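Local coordinates for aminoglycoside acetyltransferase meta-AAC0020 (Uncultured bacterium, PDB 5F47), which probably transfers an acetyl group from acetyl-coenzyme A to an amino group of aminoglycoside antibiotics, as a resistance enzyme of the GNAT superfamily, at residues 11-16 with 60-65; 24-29 with 66-71. One frame throughout, in Å; residues are numbered along the deposited sequence.

Contact 1: 11-16 with 60-65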
loop_
_atom_site.group_PDB
_atom_site.type_symbol
_atom_site.label_atom_id
_atom_site.label_comp_id
_atom_site.label_asym_id
_atom_site.label_seq_id
_atom_site.Cartn_x
_atom_site.Cartn_y
_atom_site.Cartn_z
ATOM N N LEU B 11 22.708 4.806 -19.648
ATOM C CA LEU B 11 21.542 4.794 -18.776
ATOM C C LEU B 11 21.822 5.489 -17.448
ATOM O O LEU B 11 22.827 5.225 -16.794
ATOM C CB LEU B 11 21.082 3.359 -18.533
ATOM C CG LEU B 11 19.762 3.184 -17.791
ATOM C CD1 LEU B 11 18.595 3.609 -18.661
ATOM C CD2 LEU B 11 19.611 1.736 -17.361
ATOM N N LYS B 12 20.916 6.375 -17.048
ATOM C CA LYS B 12 21.015 7.024 -15.748
ATOM C C LYS B 12 19.811 6.637 -14.906
ATOM O O LYS B 12 18.680 6.631 -15.400
ATOM C CB LYS B 12 21.092 8.544 -15.888
ATOM C CG LYS B 12 22.270 9.053 -16.714
ATOM C CD LYS B 12 23.589 8.830 -15.999
ATOM C CE LYS B 12 24.762 9.439 -16.768
ATOM N NZ LYS B 12 25.069 8.716 -18.040
ATOM N N ILE B 13 20.051 6.292 -13.641
ATOM C CA ILE B 13 18.969 6.020 -12.702
ATOM C C ILE B 13 18.961 7.125 -11.667
ATOM O O ILE B 13 19.983 7.387 -11.028
ATOM C CB ILE B 13 19.116 4.657 -11.994
ATOM C CG1 ILE B 13 19.163 3.517 -13.014
ATOM C CG2 ILE B 13 17.983 4.446 -11.004
ATOM C CD1 ILE B 13 17.855 3.277 -13.716
ATOM N N GLU B 14 17.823 7.792 -11.521
ATOM C CA GLU B 14 17.747 8.959 -10.660
ATOM C C GLU B 14 16.487 8.940 -9.823
ATOM O O GLU B 14 15.439 8.450 -10.256
ATOM C CB GLU B 14 17.820 10.245 -11.495
ATOM C CG GLU B 14 19.164 10.407 -12.213
ATOM C CD GLU B 14 19.277 11.678 -13.042
ATOM O OE1 GLU B 14 18.362 12.526 -12.981
ATOM O OE2 GLU B 14 20.297 11.823 -13.755
ATOM N N ARG B 15 16.599 9.467 -8.611
ATOM C CA ARG B 15 15.455 9.615 -7.728
ATOM C C ARG B 15 14.912 11.032 -7.881
ATOM O O ARG B 15 15.673 11.990 -7.774
ATOM C CB ARG B 15 15.854 9.326 -6.275
ATOM C CG ARG B 15 14.682 9.375 -5.299
ATOM C CD ARG B 15 15.142 9.052 -3.879
ATOM N NE ARG B 15 15.780 10.194 -3.225
ATOM C CZ ARG B 15 17.084 10.306 -2.983
ATOM N NH1 ARG B 15 17.932 9.346 -3.345
ATOM N NH2 ARG B 15 17.543 11.388 -2.372
ATOM N N LEU B 16 13.619 11.176 -8.160
ATOM C CA LEU B 16 13.072 12.499 -8.438
ATOM C C LEU B 16 13.056 13.386 -7.198
ATOM O O LEU B 16 12.772 12.929 -6.083
ATOM C CB LEU B 16 11.664 12.398 -9.021
ATOM C CG LEU B 16 11.513 11.730 -10.392
ATOM C CD1 LEU B 16 10.118 12.050 -10.920
ATOM C CD2 LEU B 16 12.585 12.150 -11.395
ATOM N N PHE B 60 11.493 6.805 -8.708
ATOM C CA PHE B 60 12.790 6.556 -9.328
ATOM C C PHE B 60 12.591 6.440 -10.825
ATOM O O PHE B 60 11.657 5.775 -11.269
ATOM C CB PHE B 60 13.427 5.283 -8.775
ATOM C CG PHE B 60 13.792 5.372 -7.320
ATOM C CD1 PHE B 60 12.818 5.224 -6.345
ATOM C CD2 PHE B 60 15.094 5.622 -6.931
ATOM C CE1 PHE B 60 13.143 5.316 -5.004
ATOM C CE2 PHE B 60 15.423 5.706 -5.586
ATOM C CZ PHE B 60 14.428 5.568 -4.629
ATOM N N VAL B 61 13.459 7.073 -11.601
ATOM C CA VAL B 61 13.339 7.010 -13.052
ATOM C C VAL B 61 14.609 6.551 -13.746
ATOM O O VAL B 61 15.719 6.652 -13.216
ATOM C CB VAL B 61 12.917 8.374 -13.647
ATOM C CG1 VAL B 61 11.571 8.806 -13.063
ATOM C CG2 VAL B 61 13.974 9.452 -13.420
ATOM N N ALA B 62 14.422 6.037 -14.955
ATOM C CA ALA B 62 15.538 5.669 -15.816
ATOM C C ALA B 62 15.556 6.609 -16.999
ATOM O O ALA B 62 14.518 6.862 -17.613
ATOM C CB ALA B 62 15.415 4.236 -16.274
ATOM N N LEU B 63 16.740 7.122 -17.326
ATOM C CA LEU B 63 16.873 8.142 -18.350
ATOM C C LEU B 63 17.880 7.727 -19.396
ATOM O O LEU B 63 18.955 7.229 -19.062
ATOM C CB LEU B 63 17.317 9.462 -17.735
ATOM C CG LEU B 63 16.313 10.203 -16.862
ATOM C CD1 LEU B 63 17.029 10.827 -15.683
ATOM C CD2 LEU B 63 15.623 11.269 -17.688
ATOM N N LEU B 64 17.516 7.910 -20.658
ATOM C CA LEU B 64 18.480 7.894 -21.746
ATOM C C LEU B 64 18.529 9.320 -22.263
ATOM O O LEU B 64 17.534 9.830 -22.784
ATOM C CB LEU B 64 18.088 6.902 -22.831
ATOM C CG LEU B 64 18.208 5.452 -22.362
ATOM C CD1 LEU B 64 17.722 4.509 -23.436
ATOM C CD2 LEU B 64 19.662 5.142 -22.018
ATOM N N GLU B 65 19.693 9.946 -22.091
ATOM C CA GLU B 65 19.832 11.398 -22.117
ATOM C C GLU B 65 18.880 12.015 -21.097
ATOM O O GLU B 65 19.015 11.781 -19.892
ATOM C CB GLU B 65 19.587 11.946 -23.517
ATOM C CG GLU B 65 20.665 11.539 -24.491
ATOM C CD GLU B 65 20.412 12.058 -25.882
ATOM O OE1 GLU B 65 20.308 13.292 -26.056
ATOM O OE2 GLU B 65 20.320 11.225 -26.804
#
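K12 and L63 form one of two antiparallel hydrogen-bonded pairs, E14 and V61 the other, that tie the outermost strand 11-15 to strand 57-64 at the edge of the central sheet. K12 N gives a nearly straight bond to L63 O (2.9 Å), and L63 N answers to K12 O. Two residues on, V61 N reaches E14 O at 2.8 Å with an N-H...O angle of 173°, while E14 N binds V61 O. Between these pairs, I13 faces A62 and its CD1 lies 3.7 Å from the A62 methyl; CD1 of L11 comes to the same methyl from further along the strand. R15 and F60 share that face. Chi1 of -176° sets R15 CG anti to the backbone N and over one face of the F60 ring, in a CH-pi contact 4.0 Å from the ring centroid and displaced toward the rim; the two side chains lie side by side, pointing the same way. CD continues to CZ of F60 at 3.6 Å. Helix 103-117 covers this side, where F114 meets the F60 ring edge-to-face. On the other side, the E14 side chain crosses that of L63 at about a right angle, its OE1 3.5 Å from L63 CD1, a polar group against a methyl. Next along the chain, L16 CD2 packs on V61 CG2 at 3.6 Å, and L16 also touches F24 of helix 21-34. Such pairing of the first strand with the second, with helices on both faces, is characteristic of the GNAT fold.

Contact 2: 24-29 with 66-71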
loop_
_atom_site.group_PDB
_atom_site.type_symbol
_atom_site.label_atom_id
_atom_site.label_comp_id
_atom_site.label_asym_id
_atom_site.label_seq_id
_atom_site.Cartn_x
_atom_site.Cartn_y
_atom_site.Cartn_z
ATOM N N PHE B 24 8.227 13.639 -13.700
ATOM C CA PHE B 24 7.130 12.890 -13.088
ATOM C C PHE B 24 5.988 12.733 -14.102
ATOM O O PHE B 24 5.455 11.634 -14.280
ATOM C CB PHE B 24 6.662 13.614 -11.822
ATOM C CG PHE B 24 5.690 12.838 -10.952
ATOM C CD1 PHE B 24 5.604 11.448 -10.975
ATOM C CD2 PHE B 24 4.856 13.537 -10.087
ATOM C CE1 PHE B 24 4.687 10.779 -10.146
ATOM C CE2 PHE B 24 3.967 12.892 -9.259
ATOM C CZ PHE B 24 3.869 11.513 -9.285
ATOM N N ILE B 25 5.658 13.822 -14.788
ATOM C CA ILE B 25 4.614 13.789 -15.812
ATOM C C ILE B 25 5.016 12.872 -16.962
ATOM O O ILE B 25 4.190 12.091 -17.448
ATOM C CB ILE B 25 4.297 15.207 -16.313
ATOM C CG1 ILE B 25 3.587 15.968 -15.193
ATOM C CG2 ILE B 25 3.413 15.182 -17.577
ATOM C CD1 ILE B 25 3.343 17.435 -15.499
ATOM N N GLN B 26 6.279 12.929 -17.383
ATOM C CA GLN B 26 6.762 11.985 -18.400
ATOM C C GLN B 26 6.575 10.538 -17.955
ATOM O O GLN B 26 6.153 9.685 -18.748
ATOM C CB GLN B 26 8.238 12.221 -18.721
ATOM C CG GLN B 26 8.543 13.414 -19.586
ATOM C CD GLN B 26 10.039 13.542 -19.819
ATOM O OE1 GLN B 26 10.668 12.661 -20.417
ATOM N NE2 GLN B 26 10.622 14.629 -19.324
ATOM N N LEU B 27 6.889 10.250 -16.691
ATOM C CA LEU B 27 6.710 8.896 -16.183
ATOM C C LEU B 27 5.237 8.493 -16.186
ATOM O O LEU B 27 4.901 7.373 -16.564
ATOM C CB LEU B 27 7.284 8.755 -14.768
ATOM C CG LEU B 27 7.159 7.333 -14.210
ATOM C CD1 LEU B 27 7.910 6.315 -15.081
ATOM C CD2 LEU B 27 7.645 7.268 -12.765
ATOM N N ILE B 28 4.365 9.414 -15.782
ATOM C CA ILE B 28 2.938 9.123 -15.741
ATOM C C ILE B 28 2.440 8.825 -17.161
ATOM O O ILE B 28 1.665 7.891 -17.360
ATOM C CB ILE B 28 2.158 10.278 -15.106
ATOM C CG1 ILE B 28 2.519 10.389 -13.621
ATOM C CG2 ILE B 28 0.648 10.055 -15.267
ATOM C CD1 ILE B 28 2.134 11.725 -12.992
ATOM N N ARG B 29 2.915 9.575 -18.155
ATOM C CA ARG B 29 2.562 9.267 -19.543
ATOM C C ARG B 29 3.110 7.918 -19.988
ATOM O O ARG B 29 2.486 7.227 -20.782
ATOM C CB ARG B 29 3.060 10.354 -20.498
ATOM C CG ARG B 29 2.361 11.700 -20.317
ATOM C CD ARG B 29 0.846 11.576 -20.438
ATOM N NE ARG B 29 0.199 12.886 -20.461
ATOM C CZ ARG B 29 -1.119 13.064 -20.493
ATOM N NH1 ARG B 29 -1.941 12.016 -20.507
ATOM N NH2 ARG B 29 -1.614 14.294 -20.506
ATOM N N ASN B 66 17.923 12.799 -21.568
ATOM C CA ASN B 66 16.924 13.349 -20.670
ATOM C C ASN B 66 15.539 12.844 -21.041
ATOM O O ASN B 66 14.535 13.505 -20.780
ATOM C CB ASN B 66 16.965 14.879 -20.679
ATOM C CG ASN B 66 16.773 15.475 -19.295
ATOM O OD1 ASN B 66 15.868 16.279 -19.072
ATOM N ND2 ASN B 66 17.622 15.073 -18.354
ATOM N N LYS B 67 15.493 11.667 -21.657
ATOM C CA LYS B 67 14.225 11.012 -21.937
ATOM C C LYS B 67 13.952 9.910 -20.922
ATOM O O LYS B 67 14.782 9.028 -20.709
ATOM C CB LYS B 67 14.200 10.426 -23.345
ATOM C CG LYS B 67 12.845 9.832 -23.716
ATOM C CD LYS B 67 12.929 8.922 -24.932
ATOM C CE LYS B 67 11.540 8.525 -25.411
ATOM N NZ LYS B 67 11.561 7.297 -26.256
ATOM N N ILE B 68 12.779 9.970 -20.302
ATOM C CA ILE B 68 12.349 8.949 -19.362
ATOM C C ILE B 68 12.001 7.671 -20.118
ATOM O O ILE B 68 11.135 7.685 -20.999
ATOM C CB ILE B 68 11.127 9.425 -18.555
ATOM C CG1 ILE B 68 11.484 10.644 -17.703
ATOM C CG2 ILE B 68 10.567 8.293 -17.710
ATOM C CD1 ILE B 68 12.428 10.331 -16.586
ATOM N N VAL B 69 12.676 6.574 -19.796
ATOM C CA VAL B 69 12.414 5.320 -20.489
ATOM C C VAL B 69 11.936 4.240 -19.518
ATOM O O VAL B 69 11.683 3.094 -19.900
ATOM C CB VAL B 69 13.657 4.833 -21.248
ATOM C CG1 VAL B 69 13.998 5.818 -22.378
ATOM C CG2 VAL B 69 14.832 4.643 -20.296
ATOM N N GLY B 70 11.795 4.618 -18.256
ATOM C CA GLY B 70 11.279 3.700 -17.262
ATOM C C GLY B 70 11.189 4.370 -15.911
ATOM O O GLY B 70 11.763 5.433 -15.703
ATOM N N GLY B 71 10.437 3.779 -14.992
ATOM C CA GLY B 71 10.452 4.289 -13.640
ATOM C C GLY B 71 9.543 3.521 -12.719
ATOM O O GLY B 71 8.804 2.640 -13.170
HETATM O O HOH W 1 12.962 15.268 -19.273
#
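Helix 21-34 packs across the start of strand 67-77 here, in the GNAT core, with Q26 and L27 meeting I68 and G71. The short helix and strand segments run at 60° to each other, their axes 8.5 Å apart. Q26 points its CB toward the strand and lays it 3.7 Å from I68 CG1; the chain then extends so that OE1 receives a weak, though straight, hydrogen bond from I68 N at 3.4 Å. A water hydrogen-bonded to N66 O (2.8 Å) lies implausibly close to Q26 NE2, so a bridge there is doubtful. Deeper in, L27 has CG anti to its backbone N (chi1 -178°). G71 has no side chain, and L27 CD1 sits directly against its CA at 3.6 Å. I68 CG2 is a looser neighbour of this methyl, at 4.2 Å. The contact thus grades from the partly exposed amide of Q26 to the buried L27, I68 and G71, and its cohesion probably owes more to the buried methyls than to the weak hydrogen bond to the Q26 amide oxygen.

Contacts 1 and 2 have their centres 9 Å apart on the same side of the chain's centre, and their segments alternate along the chain: 11-16, 24-29, 60-65, 66-71. Strand 11-15 leads into helix 21-34, and strand 57-64 turns into strand 67-77, its neighbour in the sheet. The two contacts join at a classic beta bulge, where V69 and G70 both face A62, which probably hydrogen-bonds through N to G70 O and through O to V69 N. On the face toward helix 21-34, I68 CD1 packs on L63 CD2 and V61 CB. Strands 11-15, 57-64 and 67-77 and helix 21-34, the first of two helices between the first and second strands, thereby form one continuous part of the acetyltransferase core.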